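Local coordinates for protein endoglucanase (Clostridium thermocellum, PDB 2E4T) that hydrolyses internal beta-1,4-glucosidic bonds of cellulose and probably of xyloglucan, this chain being the family 44 glycoside hydrolase portion of a longer, multidomain enzyme, at residues G229-G234 with D281-P286; G253-I258 with L339-D344; Y260-M265 with D344-Y349; R275-L280 with P351-A356. One frame throughout, in Å; residues are numbered along the deposited sequence. Where two conformers were deposited one is given.

Contact 1. Residues G229-G234 with D281-P286; sequences GPALYG and DVHWYP
D281 and H283 both direct their side chains at A231 across two neighbouring strands. With CG of D281 anti to its backbone N (chi1 174°), the carboxylate reaches the A231 backbone, OD1 lying 3.5 Å from A231 CA, and the same oxygen is hydrogen-bonded to the hydroxyl of T358. The A231 methyl is approached by the H283 ring too, its CB lying 4.0 Å from H283 CE1. A231 O sits over one face of that imidazole, displaced toward the rim, while H283 NE2 is bound to N185 OD1. Strands 229-232 and 281-284 are parallel members of the TIM barrel, running 7° apart, and a beta bulge shifts their register between P230 and L232, next to the cis peptide bond that precedes P230. Before the bulge, D281 N donates to G229 O (2.9 Å). At it, D281 O receives two weak bonds, from A231 N (2.8 Å) and L232 N (3.5 Å). Beyond it, H283 N donates to L232 O at 2.7 Å. Farther along the chains, a water accepts from Y285 N and donates to Y233 O.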
loop_
_atom_site.group_PDB
_atom_site.type_symbol
_atom_site.label_atom_id
_atom_site.label_comp_id
_atom_site.label_asym_id
_atom_site.label_seq_id
_atom_site.Cartn_x
_atom_site.Cartn_y
_atom_site.Cartn_z
ATOM N N GLY A 229 7.207 9.046 0.096
ATOM C CA GLY A 229 7.646 9.195 -1.271
ATOM C C GLY A 229 8.624 8.085 -1.593
ATOM O O GLY A 229 9.115 7.402 -0.683
ATOM N N PRO A 230 8.902 7.870 -2.892
ATOM C CA PRO A 230 8.454 8.680 -4.022
ATOM C C PRO A 230 7.212 8.182 -4.759
ATOM O O PRO A 230 6.877 8.733 -5.806
ATOM C CB PRO A 230 9.705 8.736 -4.975
ATOM C CG PRO A 230 10.709 7.743 -4.396
ATOM C CD PRO A 230 9.952 6.929 -3.316
ATOM N N ALA A 231 6.552 7.124 -4.227
ATOM C CA ALA A 231 5.355 6.559 -4.896
ATOM C C ALA A 231 5.738 6.042 -6.291
ATOM O O ALA A 231 5.034 6.253 -7.290
ATOM C CB ALA A 231 4.187 7.527 -4.934
ATOM N N LEU A 232 6.873 5.329 -6.347
ATOM C CA LEU A 232 7.407 4.837 -7.624
ATOM C C LEU A 232 6.531 3.756 -8.225
ATOM O O LEU A 232 6.016 2.855 -7.500
ATOM C CB LEU A 232 8.834 4.307 -7.417
ATOM C CG LEU A 232 9.841 5.317 -6.914
ATOM C CD1 LEU A 232 11.180 4.621 -6.696
ATOM C CD2 LEU A 232 10.008 6.498 -7.881
ATOM N N TYR A 233 6.404 3.754 -9.555
ATOM C CA TYR A 233 5.396 2.916 -10.164
ATOM C C TYR A 233 5.757 1.414 -10.156
ATOM O O TYR A 233 4.858 0.547 -10.218
ATOM C CB TYR A 233 5.095 3.341 -11.624
ATOM C CG TYR A 233 6.047 2.795 -12.659
ATOM C CD1 TYR A 233 5.771 1.590 -13.294
ATOM C CD2 TYR A 233 7.184 3.483 -13.007
ATOM C CE1 TYR A 233 6.631 1.054 -14.269
ATOM C CE2 TYR A 233 8.057 2.964 -13.965
ATOM C CZ TYR A 233 7.762 1.769 -14.587
ATOM O OH TYR A 233 8.576 1.202 -15.557
ATOM N N GLY A 234 7.046 1.110 -10.167
ATOM C CA GLY A 234 7.465 -0.275 -10.360
ATOM C C GLY A 234 8.975 -0.323 -10.480
ATOM O O GLY A 234 9.670 0.702 -10.378
ATOM N N ASP A 281 7.947 4.855 -0.142
ATOM C CA ASP A 281 6.624 4.476 -0.688
ATOM C C ASP A 281 6.807 4.013 -2.117
ATOM O O ASP A 281 7.335 4.780 -2.968
ATOM C CB ASP A 281 5.790 5.817 -0.669
ATOM C CG ASP A 281 4.449 5.736 -1.315
ATOM O OD1 ASP A 281 4.225 4.811 -2.136
ATOM O OD2 ASP A 281 3.605 6.602 -0.955
ATOM N N VAL A 282 6.434 2.760 -2.392
ATOM C CA VAL A 282 6.549 2.228 -3.729
ATOM C C VAL A 282 5.233 1.495 -4.100
ATOM O O VAL A 282 4.439 1.096 -3.239
ATOM C CB VAL A 282 7.742 1.260 -3.902
ATOM C CG1 VAL A 282 9.068 1.983 -3.664
ATOM C CG2 VAL A 282 7.595 0.034 -2.959
ATOM N N HIS A 283 5.067 1.330 -5.420
ATOM C CA HIS A 283 3.981 0.536 -5.984
ATOM C C HIS A 283 4.593 -0.758 -6.506
ATOM O O HIS A 283 5.661 -0.746 -7.135
ATOM C CB HIS A 283 3.310 1.269 -7.132
ATOM C CG HIS A 283 2.721 2.570 -6.710
ATOM N ND1 HIS A 283 2.551 3.063 -5.446
ATOM C CD2 HIS A 283 2.226 3.538 -7.551
ATOM C CE1 HIS A 283 1.953 4.278 -5.540
ATOM N NE2 HIS A 283 1.768 4.583 -6.818
ATOM N N TRP A 284 3.900 -1.891 -6.251
ATOM C CA TRP A 284 4.409 -3.198 -6.632
ATOM C C TRP A 284 3.250 -4.006 -7.230
ATOM O O TRP A 284 2.462 -4.619 -6.515
ATOM C CB TRP A 284 5.031 -3.956 -5.427
ATOM C CG TRP A 284 5.552 -5.297 -5.728
ATOM C CD1 TRP A 284 4.934 -6.506 -5.471
ATOM C CD2 TRP A 284 6.840 -5.636 -6.326
ATOM N NE1 TRP A 284 5.780 -7.559 -5.852
ATOM C CE2 TRP A 284 6.945 -7.054 -6.356
ATOM C CE3 TRP A 284 7.919 -4.889 -6.781
ATOM C CZ2 TRP A 284 8.091 -7.713 -6.853
ATOM C CZ3 TRP A 284 9.059 -5.569 -7.271
ATOM C CH2 TRP A 284 9.101 -6.969 -7.289
ATOM N N TYR A 285 3.170 -3.972 -8.565
ATOM C CA TYR A 285 2.271 -4.855 -9.295
ATOM C C TYR A 285 3.128 -5.995 -9.764
ATOM O O TYR A 285 4.056 -5.799 -10.555
ATOM C CB TYR A 285 1.606 -4.135 -10.464
ATOM C CG TYR A 285 0.626 -3.080 -9.987
ATOM C CD1 TYR A 285 -0.662 -3.426 -9.630
ATOM C CD2 TYR A 285 0.989 -1.740 -9.920
ATOM C CE1 TYR A 285 -1.567 -2.457 -9.212
ATOM C CE2 TYR A 285 0.112 -0.761 -9.522
ATOM C CZ TYR A 285 -1.205 -1.114 -9.182
ATOM O OH TYR A 285 -2.158 -0.198 -8.873
ATOM N N PRO A 286 2.906 -7.233 -9.254
ATOM C CA PRO A 286 3.793 -8.339 -9.600
ATOM C C PRO A 286 3.924 -8.494 -11.104
ATOM O O PRO A 286 2.906 -8.471 -11.823
ATOM C CB PRO A 286 3.099 -9.557 -8.962
ATOM C CG PRO A 286 2.374 -8.965 -7.866
ATOM C CD PRO A 286 1.871 -7.627 -8.281
HETATM O O HOH W 1 4.807 -2.296 -10.327
#

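Contact 2. Residues G253-I258 with L339-D344; sequences GYRWFI and LPNLLD
N341 meets both R255 and W256 from near the start of helix 338-349. Its CB lies 4.3 Å from W256 CZ2, beside the indole. At CG the amide comes up to the edge of the R255 guanidinium, near its plane, and the two flat groups are turned 39° apart. R255 bends at chi3 (75°), which places NE. OD1 then accepts a bond from R255 NH2 (2.9 Å, N-H...O angle 159°), which arrives in the amide plane on a lone pair. The other branch, ND2, turns back to P337 O. One residue on, L342 CD2 touches both W256 CH2 (3.8 Å) and I258 CD1 (3.9 Å). A water accepts from R255 NH2 and donates to N341 O, at a longer distance, and, in the conformer given, to D344 OD2, itself engaged by K348. The contact is thus polar at its exposed side and apolar beneath, and since R255 NH1 forms a salt bridge with D334, the arginine charge is probably balanced mainly there.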
loop_
_atom_site.group_PDB
_atom_site.type_symbol
_atom_site.label_atom_id
_atom_site.label_comp_id
_atom_site.label_asym_id
_atom_site.label_seq_id
_atom_site.Cartn_x
_atom_site.Cartn_y
_atom_site.Cartn_z
ATOM N N GLY A 253 28.026 5.563 -8.009
ATOM C CA GLY A 253 28.249 5.020 -6.670
ATOM C C GLY A 253 27.014 4.461 -5.980
ATOM O O GLY A 253 27.114 3.969 -4.832
ATOM N N TYR A 254 25.850 4.537 -6.635
ATOM C CA TYR A 254 24.622 4.016 -6.050
ATOM C C TYR A 254 24.178 2.769 -6.813
ATOM O O TYR A 254 24.114 2.763 -8.052
ATOM C CB TYR A 254 23.511 5.055 -6.116
ATOM C CG TYR A 254 23.753 6.245 -5.225
ATOM C CD1 TYR A 254 23.512 6.170 -3.847
ATOM C CD2 TYR A 254 24.218 7.440 -5.726
ATOM C CE1 TYR A 254 23.666 7.271 -3.028
ATOM C CE2 TYR A 254 24.424 8.541 -4.929
ATOM C CZ TYR A 254 24.125 8.477 -3.595
ATOM O OH TYR A 254 24.318 9.582 -2.832
ATOM N N ARG A 255 23.797 1.743 -6.057
ATOM C CA ARG A 255 23.389 0.491 -6.626
ATOM C C ARG A 255 22.053 0.634 -7.404
ATOM O O ARG A 255 21.799 -0.123 -8.363
ATOM C CB ARG A 255 23.262 -0.580 -5.500
ATOM C CG ARG A 255 23.237 -2.020 -5.980
ATOM C CD ARG A 255 23.344 -2.962 -4.818
ATOM N NE ARG A 255 22.101 -3.085 -4.018
ATOM C CZ ARG A 255 21.235 -4.085 -4.033
ATOM N NH1 ARG A 255 21.353 -5.099 -4.896
ATOM N NH2 ARG A 255 20.248 -4.088 -3.144
ATOM N N TRP A 256 21.179 1.502 -6.906
ATOM C CA TRP A 256 19.877 1.770 -7.524
ATOM C C TRP A 256 19.374 3.108 -7.020
ATOM O O TRP A 256 19.878 3.656 -5.992
ATOM C CB TRP A 256 18.846 0.664 -7.335
ATOM C CG TRP A 256 18.479 0.219 -5.959
ATOM C CD1 TRP A 256 19.147 0.423 -4.754
ATOM C CD2 TRP A 256 17.366 -0.634 -5.643
ATOM N NE1 TRP A 256 18.511 -0.268 -3.738
ATOM C CE2 TRP A 256 17.420 -0.907 -4.254
ATOM C CE3 TRP A 256 16.345 -1.195 -6.420
ATOM C CZ2 TRP A 256 16.492 -1.735 -3.638
ATOM C CZ3 TRP A 256 15.435 -2.016 -5.809
ATOM C CH2 TRP A 256 15.508 -2.280 -4.425
ATOM N N PHE A 257 18.370 3.640 -7.702
ATOM C CA PHE A 257 17.753 4.912 -7.351
ATOM C C PHE A 257 17.204 4.896 -5.929
ATOM O O PHE A 257 17.288 5.942 -5.239
ATOM C CB PHE A 257 16.685 5.324 -8.374
ATOM C CG PHE A 257 16.016 6.591 -7.979
ATOM C CD1 PHE A 257 16.624 7.817 -8.172
ATOM C CD2 PHE A 257 14.758 6.548 -7.371
ATOM C CE1 PHE A 257 16.034 8.996 -7.709
ATOM C CE2 PHE A 257 14.156 7.717 -6.912
ATOM C CZ PHE A 257 14.790 8.951 -7.082
ATOM N N ILE A 258 16.677 3.769 -5.442
ATOM C CA ILE A 258 16.215 3.736 -4.044
ATOM C C ILE A 258 17.277 4.244 -3.097
ATOM O O ILE A 258 16.994 5.033 -2.171
ATOM C CB ILE A 258 15.870 2.263 -3.679
ATOM C CG1 ILE A 258 14.679 1.731 -4.508
ATOM C CG2 ILE A 258 15.643 2.113 -2.187
ATOM C CD1 ILE A 258 13.358 2.425 -4.253
ATOM N N LEU A 339 11.349 -7.115 -0.556
ATOM C CA LEU A 339 11.209 -6.391 0.697
ATOM C C LEU A 339 12.544 -6.345 1.469
ATOM O O LEU A 339 12.914 -5.262 1.938
ATOM C CB LEU A 339 10.068 -6.893 1.580
ATOM C CG LEU A 339 8.678 -6.823 0.939
ATOM C CD1 LEU A 339 7.649 -7.404 1.921
ATOM C CD2 LEU A 339 8.287 -5.401 0.514
ATOM N N PRO A 340 13.273 -7.450 1.610
ATOM C CA PRO A 340 14.574 -7.337 2.316
ATOM C C PRO A 340 15.531 -6.404 1.601
ATOM O O PRO A 340 16.328 -5.727 2.264
ATOM C CB PRO A 340 15.060 -8.835 2.355
ATOM C CG PRO A 340 13.764 -9.618 2.396
ATOM C CD PRO A 340 12.895 -8.876 1.382
ATOM N N ASN A 341 15.500 -6.357 0.260
ATOM C CA ASN A 341 16.370 -5.404 -0.446
ATOM C C ASN A 341 15.993 -3.948 -0.115
ATOM O O ASN A 341 16.881 -3.109 0.114
ATOM C CB ASN A 341 16.423 -5.681 -1.944
ATOM C CG ASN A 341 17.469 -6.719 -2.249
ATOM O OD1 ASN A 341 18.621 -6.363 -2.529
ATOM N ND2 ASN A 341 17.146 -7.991 -2.162
ATOM N N LEU A 342 14.685 -3.640 -0.122
ATOM C CA LEU A 342 14.262 -2.277 0.225
ATOM C C LEU A 342 14.648 -1.963 1.680
ATOM O O LEU A 342 15.124 -0.860 1.996
ATOM C CB LEU A 342 12.757 -2.120 0.003
ATOM C CG LEU A 342 12.331 -2.171 -1.464
ATOM C CD1 LEU A 342 10.807 -2.341 -1.577
ATOM C CD2 LEU A 342 12.787 -0.891 -2.220
ATOM N N LEU A 343 14.378 -2.920 2.588
ATOM C CA LEU A 343 14.657 -2.687 4.007
ATOM C C LEU A 343 16.187 -2.553 4.266
ATOM O O LEU A 343 16.594 -1.752 5.117
ATOM C CB LEU A 343 14.057 -3.790 4.858
ATOM C CG LEU A 343 12.523 -3.780 4.868
ATOM C CD1 LEU A 343 12.005 -5.109 5.397
ATOM C CD2 LEU A 343 11.962 -2.617 5.678
ATOM N N ASP A 344 16.982 -3.331 3.540
ATOM C CA ASP A 344 18.454 -3.233 3.656
ATOM C C ASP A 344 18.930 -1.877 3.180
ATOM O O ASP A 344 19.832 -1.260 3.762
ATOM C CB ASP A 344 19.102 -4.352 2.857
ATOM C CG ASP A 344 20.625 -4.256 2.712
ATOM O OD1 ASP A 344 21.245 -4.608 3.685
ATOM O OD2 ASP A 344 21.191 -3.866 1.656
HETATM O O HOH W 2 20.070 -2.756 -0.578
#

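Contact 3. Residues Y260-M265 with D344-Y349; sequences YYLDKM and DSIEKY
L262 and Y349 make the close part of this helix pair, their CB atoms meeting at 3.7 Å. From there the leucine side chain crosses I346 at a slant. Its chi1 (-71°) sets CG anti to the carbonyl carbon, and beyond it CD1 rests 3.6 Å from S345 O and 4.0 Å from I346 CG1, while CD2 also touches I346 CG1. No direct hydrogen bond joins the two segments, so van der Waals contact carries this buried side; L277 and L280 lie against L262 and I346 respectively. The other side is looser and wetter. D263 comes up to the Y349 ring obliquely, its CB 3.7 Å from Y349 CD2, with the carboxylate and ring planes 65° apart. A water donates to both D263 OD1 (2.7 Å) and Y349 O (2.7 Å), bridging the two helices beside the D263-Y349 contact, and D263 OD2 is held separately by the Y254 hydroxyl. Farther out, in the conformer given, K348 NZ bonds D344 OD2 on its syn lone pair at 2.8 Å, a salt bridge one turn long within its own helix. The segment axes approach to 9.1 Å and run in broadly the same direction, crossing at -31°, as neighbouring helices do in the outer layer of a TIM barrel, where one flank packs toward the strands and the other faces solvent.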
loop_
_atom_site.group_PDB
_atom_site.type_symbol
_atom_site.label_atom_id
_atom_site.label_comp_id
_atom_site.label_asym_id
_atom_site.label_seq_id
_atom_site.Cartn_x
_atom_site.Cartn_y
_atom_site.Cartn_z
ATOM N N TYR A 260 19.921 6.247 -3.731
ATOM C CA TYR A 260 20.114 7.684 -3.957
ATOM C C TYR A 260 19.010 8.482 -3.244
ATOM O O TYR A 260 19.275 9.489 -2.558
ATOM C CB TYR A 260 20.112 7.963 -5.446
ATOM C CG TYR A 260 20.134 9.434 -5.818
ATOM C CD1 TYR A 260 21.338 10.080 -6.110
ATOM C CD2 TYR A 260 18.958 10.145 -5.951
ATOM C CE1 TYR A 260 21.363 11.401 -6.520
ATOM C CE2 TYR A 260 18.968 11.485 -6.358
ATOM C CZ TYR A 260 20.176 12.095 -6.654
ATOM O OH TYR A 260 20.140 13.406 -7.112
ATOM N N TYR A 261 17.753 8.042 -3.426
ATOM C CA TYR A 261 16.644 8.794 -2.817
ATOM C C TYR A 261 16.773 8.820 -1.316
ATOM O O TYR A 261 16.661 9.876 -0.671
ATOM C CB TYR A 261 15.310 8.124 -3.253
ATOM C CG TYR A 261 14.102 8.828 -2.780
ATOM C CD1 TYR A 261 13.651 9.986 -3.409
ATOM C CD2 TYR A 261 13.351 8.345 -1.689
ATOM C CE1 TYR A 261 12.506 10.650 -3.010
ATOM C CE2 TYR A 261 12.187 9.011 -1.293
ATOM C CZ TYR A 261 11.745 10.110 -1.954
ATOM O OH TYR A 261 10.551 10.681 -1.553
ATOM N N LEU A 262 17.028 7.652 -0.711
ATOM C CA LEU A 262 17.175 7.608 0.750
ATOM C C LEU A 262 18.350 8.481 1.200
ATOM O O LEU A 262 18.231 9.228 2.182
ATOM C CB LEU A 262 17.380 6.145 1.188
ATOM C CG LEU A 262 16.137 5.272 1.054
ATOM C CD1 LEU A 262 16.561 3.812 1.114
ATOM C CD2 LEU A 262 15.110 5.598 2.134
ATOM N N ASP A 263 19.496 8.359 0.515
ATOM C CA ASP A 263 20.691 9.061 0.932
ATOM C C ASP A 263 20.472 10.587 0.817
ATOM O O ASP A 263 20.886 11.348 1.732
ATOM C CB ASP A 263 21.868 8.632 0.055
ATOM C CG ASP A 263 23.212 9.107 0.571
ATOM O OD1 ASP A 263 23.474 9.020 1.775
ATOM O OD2 ASP A 263 24.072 9.466 -0.254
ATOM N N LYS A 264 19.910 11.028 -0.287
ATOM C CA LYS A 264 19.694 12.461 -0.478
ATOM C C LYS A 264 18.630 13.012 0.476
ATOM O O LYS A 264 18.742 14.172 0.963
ATOM C CB LYS A 264 19.392 12.793 -1.934
ATOM C CG LYS A 264 20.511 12.465 -2.906
ATOM C CD LYS A 264 21.882 13.053 -2.541
ATOM C CE LYS A 264 22.932 12.698 -3.594
ATOM N NZ LYS A 264 24.316 13.117 -3.141
ATOM N N MET A 265 17.576 12.225 0.745
ATOM C CA MET A 265 16.590 12.716 1.731
ATOM C C MET A 265 17.208 12.746 3.147
ATOM O O MET A 265 16.897 13.649 3.912
ATOM C CB MET A 265 15.324 11.849 1.705
ATOM C CG MET A 265 14.537 11.995 0.375
ATOM S SD MET A 265 14.059 13.669 -0.067
ATOM C CE MET A 265 12.824 14.012 1.208
ATOM N N ASP A 344 16.982 -3.331 3.540
ATOM C CA ASP A 344 18.454 -3.233 3.656
ATOM C C ASP A 344 18.930 -1.877 3.180
ATOM O O ASP A 344 19.832 -1.260 3.762
ATOM C CB ASP A 344 19.102 -4.352 2.857
ATOM C CG ASP A 344 20.625 -4.256 2.712
ATOM O OD1 ASP A 344 21.245 -4.608 3.685
ATOM O OD2 ASP A 344 21.191 -3.866 1.656
ATOM N N SER A 345 18.326 -1.352 2.101
ATOM C CA SER A 345 18.650 -0.010 1.660
ATOM C C SER A 345 18.308 1.039 2.690
ATOM O O SER A 345 19.099 1.972 2.921
ATOM C CB SER A 345 17.954 0.267 0.311
ATOM O OG SER A 345 18.590 -0.432 -0.723
ATOM N N ILE A 346 17.136 0.910 3.327
ATOM C CA ILE A 346 16.789 1.801 4.414
ATOM C C ILE A 346 17.851 1.753 5.530
ATOM O O ILE A 346 18.319 2.797 6.019
ATOM C CB ILE A 346 15.394 1.494 4.951
ATOM C CG1 ILE A 346 14.329 1.985 3.935
ATOM C CG2 ILE A 346 15.192 2.123 6.323
ATOM C CD1 ILE A 346 12.943 1.430 4.193
ATOM N N GLU A 347 18.237 0.522 5.924
ATOM C CA GLU A 347 19.221 0.397 7.027
ATOM C C GLU A 347 20.552 1.057 6.668
ATOM O O GLU A 347 21.217 1.615 7.534
ATOM C CB GLU A 347 19.436 -1.088 7.355
ATOM C CG GLU A 347 18.255 -1.714 7.978
ATOM C CD GLU A 347 18.417 -3.217 8.258
ATOM O OE1 GLU A 347 19.271 -3.904 7.626
ATOM O OE2 GLU A 347 17.656 -3.732 9.124
ATOM N N LYS A 348 20.942 0.981 5.391
ATOM C CA LYS A 348 22.228 1.512 4.983
ATOM C C LYS A 348 22.201 3.021 4.789
ATOM O O LYS A 348 23.196 3.694 5.084
ATOM C CB LYS A 348 22.675 0.828 3.659
ATOM C CG LYS A 348 23.145 -0.631 3.833
ATOM C CD LYS A 348 23.400 -1.344 2.507
ATOM C CE LYS A 348 24.066 -2.701 2.786
ATOM N NZ LYS A 348 23.946 -3.600 1.632
ATOM N N TYR A 349 21.107 3.564 4.231
ATOM C CA TYR A 349 21.088 4.946 3.779
ATOM C C TYR A 349 20.168 5.882 4.564
ATOM O O TYR A 349 20.411 7.102 4.567
ATOM C CB TYR A 349 20.780 5.030 2.302
ATOM C CG TYR A 349 21.920 4.516 1.454
ATOM C CD1 TYR A 349 21.897 3.259 0.857
ATOM C CD2 TYR A 349 23.072 5.328 1.237
ATOM C CE1 TYR A 349 22.980 2.800 0.110
ATOM C CE2 TYR A 349 24.148 4.860 0.491
ATOM C CZ TYR A 349 24.075 3.608 -0.105
ATOM O OH TYR A 349 25.143 3.199 -0.837
HETATM O O HOH W 3 22.888 8.153 4.230
#

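Contact 4. Residues R275-L280 with P351-A356; sequences RLLDVL and PGTKLA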
loop_
_atom_site.group_PDB
_atom_site.type_symbol
_atom_site.label_atom_id
_atom_site.label_comp_id
_atom_site.label_asym_id
_atom_site.label_seq_id
_atom_site.Cartn_x
_atom_site.Cartn_y
_atom_site.Cartn_z
ATOM N N ARG A 275 13.603 15.098 10.395
ATOM C CA ARG A 275 13.320 14.101 9.400
ATOM C C ARG A 275 12.366 14.649 8.342
ATOM O O ARG A 275 11.257 15.115 8.667
ATOM C CB ARG A 275 12.704 12.884 10.089
ATOM C CG ARG A 275 12.199 11.825 9.108
ATOM C CD ARG A 275 11.768 10.528 9.868
ATOM N NE ARG A 275 12.912 9.768 10.370
ATOM C CZ ARG A 275 13.568 8.852 9.650
ATOM N NH1 ARG A 275 13.269 8.644 8.344
ATOM N NH2 ARG A 275 14.523 8.130 10.250
ATOM N N LEU A 276 12.743 14.519 7.063
ATOM C CA LEU A 276 11.912 15.020 5.975
ATOM C C LEU A 276 11.284 13.890 5.161
ATOM O O LEU A 276 10.373 14.151 4.347
ATOM C CB LEU A 276 12.717 15.936 5.022
ATOM C CG LEU A 276 13.219 17.199 5.716
ATOM C CD1 LEU A 276 14.059 17.998 4.720
ATOM C CD2 LEU A 276 12.092 18.076 6.239
ATOM N N LEU A 277 11.759 12.650 5.304
ATOM C CA LEU A 277 11.127 11.492 4.670
ATOM C C LEU A 277 10.764 10.538 5.807
ATOM O O LEU A 277 11.668 10.060 6.501
ATOM C CB LEU A 277 12.078 10.777 3.729
ATOM C CG LEU A 277 11.526 9.516 3.060
ATOM C CD1 LEU A 277 10.368 9.833 2.101
ATOM C CD2 LEU A 277 12.603 8.714 2.420
ATOM N N ASP A 278 9.467 10.264 5.972
ATOM C CA ASP A 278 9.051 9.318 7.001
ATOM C C ASP A 278 8.893 7.903 6.460
ATOM O O ASP A 278 9.177 6.927 7.190
ATOM C CB ASP A 278 7.760 9.778 7.655
ATOM C CG ASP A 278 7.976 11.080 8.384
ATOM O OD1 ASP A 278 8.502 11.022 9.531
ATOM O OD2 ASP A 278 7.657 12.145 7.803
ATOM N N VAL A 279 8.416 7.783 5.222
ATOM C CA VAL A 279 8.023 6.499 4.684
ATOM C C VAL A 279 8.469 6.404 3.220
ATOM O O VAL A 279 8.067 7.218 2.393
ATOM C CB VAL A 279 6.500 6.274 4.764
ATOM C CG1 VAL A 279 6.182 4.838 4.420
ATOM C CG2 VAL A 279 5.943 6.641 6.137
ATOM N N LEU A 280 9.322 5.415 2.936
ATOM C CA LEU A 280 9.666 5.043 1.562
ATOM C C LEU A 280 8.451 4.323 0.977
ATOM O O LEU A 280 7.994 3.339 1.543
ATOM C CB LEU A 280 10.895 4.132 1.577
ATOM C CG LEU A 280 11.358 3.681 0.199
ATOM C CD1 LEU A 280 11.957 4.853 -0.583
ATOM C CD2 LEU A 280 12.400 2.565 0.325
ATOM N N PRO A 351 18.364 5.016 8.126
ATOM C CA PRO A 351 17.788 4.170 9.171
ATOM C C PRO A 351 16.584 4.827 9.814
ATOM O O PRO A 351 16.546 6.046 10.024
ATOM C CB PRO A 351 18.938 3.986 10.195
ATOM C CG PRO A 351 20.152 4.273 9.468
ATOM C CD PRO A 351 19.815 5.197 8.294
ATOM N N GLY A 352 15.581 4.001 10.156
ATOM C CA GLY A 352 14.417 4.534 10.825
ATOM C C GLY A 352 13.282 4.934 9.864
ATOM O O GLY A 352 12.168 5.212 10.300
ATOM N N THR A 353 13.581 4.994 8.566
ATOM C CA THR A 353 12.546 5.231 7.566
ATOM C C THR A 353 11.636 4.000 7.491
ATOM O O THR A 353 12.120 2.864 7.548
ATOM C CB THR A 353 13.211 5.534 6.214
ATOM O OG1 THR A 353 14.120 6.631 6.390
ATOM C CG2 THR A 353 12.213 5.891 5.133
ATOM N N LYS A 354 10.330 4.255 7.377
ATOM C CA LYS A 354 9.365 3.187 7.280
ATOM C C LYS A 354 9.178 2.786 5.790
ATOM O O LYS A 354 9.712 3.473 4.896
ATOM C CB LYS A 354 8.014 3.662 7.877
ATOM C CG LYS A 354 8.118 4.021 9.346
ATOM C CD LYS A 354 6.948 4.841 9.890
ATOM C CE LYS A 354 7.070 5.195 11.328
ATOM N NZ LYS A 354 5.854 5.628 11.980
ATOM N N LEU A 355 8.454 1.697 5.549
ATOM C CA LEU A 355 8.245 1.197 4.184
ATOM C C LEU A 355 6.743 1.021 3.936
ATOM O O LEU A 355 6.051 0.397 4.767
ATOM C CB LEU A 355 8.986 -0.138 4.002
ATOM C CG LEU A 355 8.815 -0.807 2.640
ATOM C CD1 LEU A 355 9.367 0.056 1.510
ATOM C CD2 LEU A 355 9.536 -2.148 2.623
ATOM N N ALA A 356 6.255 1.541 2.800
ATOM C CA ALA A 356 4.851 1.356 2.451
ATOM C C ALA A 356 4.744 0.885 1.004
ATOM O O ALA A 356 5.493 1.327 0.128
ATOM C CB ALA A 356 4.062 2.658 2.625
HETATM O O HOH W 4 10.184 7.185 9.820
#
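R275 grips the 351-353 turn through both ends of its guanidinium: NH1 donates to T353 OG1 (2.9 Å) and NH2 to P351 O (2.9 Å), both acceptors lying near the guanidinium plane. NH1 also bonds L277 O in its own segment, so three in-plane acceptors fix the rotation of the group; the bend at chi3 (-73°) turns NE aside, and chi4 (-87°) then sets CZ. T353 OG1 in turn donates to Y350 O. The R275 site lies just before two adjacent parallel strands of the TIM barrel, 279-284 and 354-360, whose backbones pair in regular alternation: K354 N to D278 O (2.9 Å), L280 N to K354 O (2.8 Å) and A356 N to L280 O (2.8 Å). G352 O stands over one face of the guanidinium, and a water on that group's face donates to both G352 O and D278 O. Farther out, T353 CG2 packs against L277 CD2 at 3.9 Å. L280 and L355 run abreast with their tips in one direction, on the face turned toward helices 257-272 and 338-349; L280 CD2 comes within 4.1 Å of L355 CD1. V279 and K354 occupy the opposite face, where, in the conformer given, the lysine amine forms a salt bridge with E226. V279 CG1, anti to its backbone N (chi1 -170°), presses on the methyl of A356, its CB only 3.5 Å away.

How the contacts relate
Contacts 1 and 4 share strand 279-284, contact 4 at its beginning and contact 1 at its end, the end at which TIM barrel enzymes carry their active sites. Their centres are about 14 Å apart, and V282 N to A356 O (3.0 Å) and G229 N to V279 O (3.1 Å) are probable hydrogen bonds joining them. Contacts 2 and 3, with centres about 7 Å apart, are successive parts of one interface between helices 257-272 and 338-349 and share D344. That helix layer covers the sheet: L232 CD1 meets I258 CD1 at 3.9 Å, and L343 CD2 meets L355 CD2 at 3.9 Å. All four contacts lie away from the calcium and zinc sites.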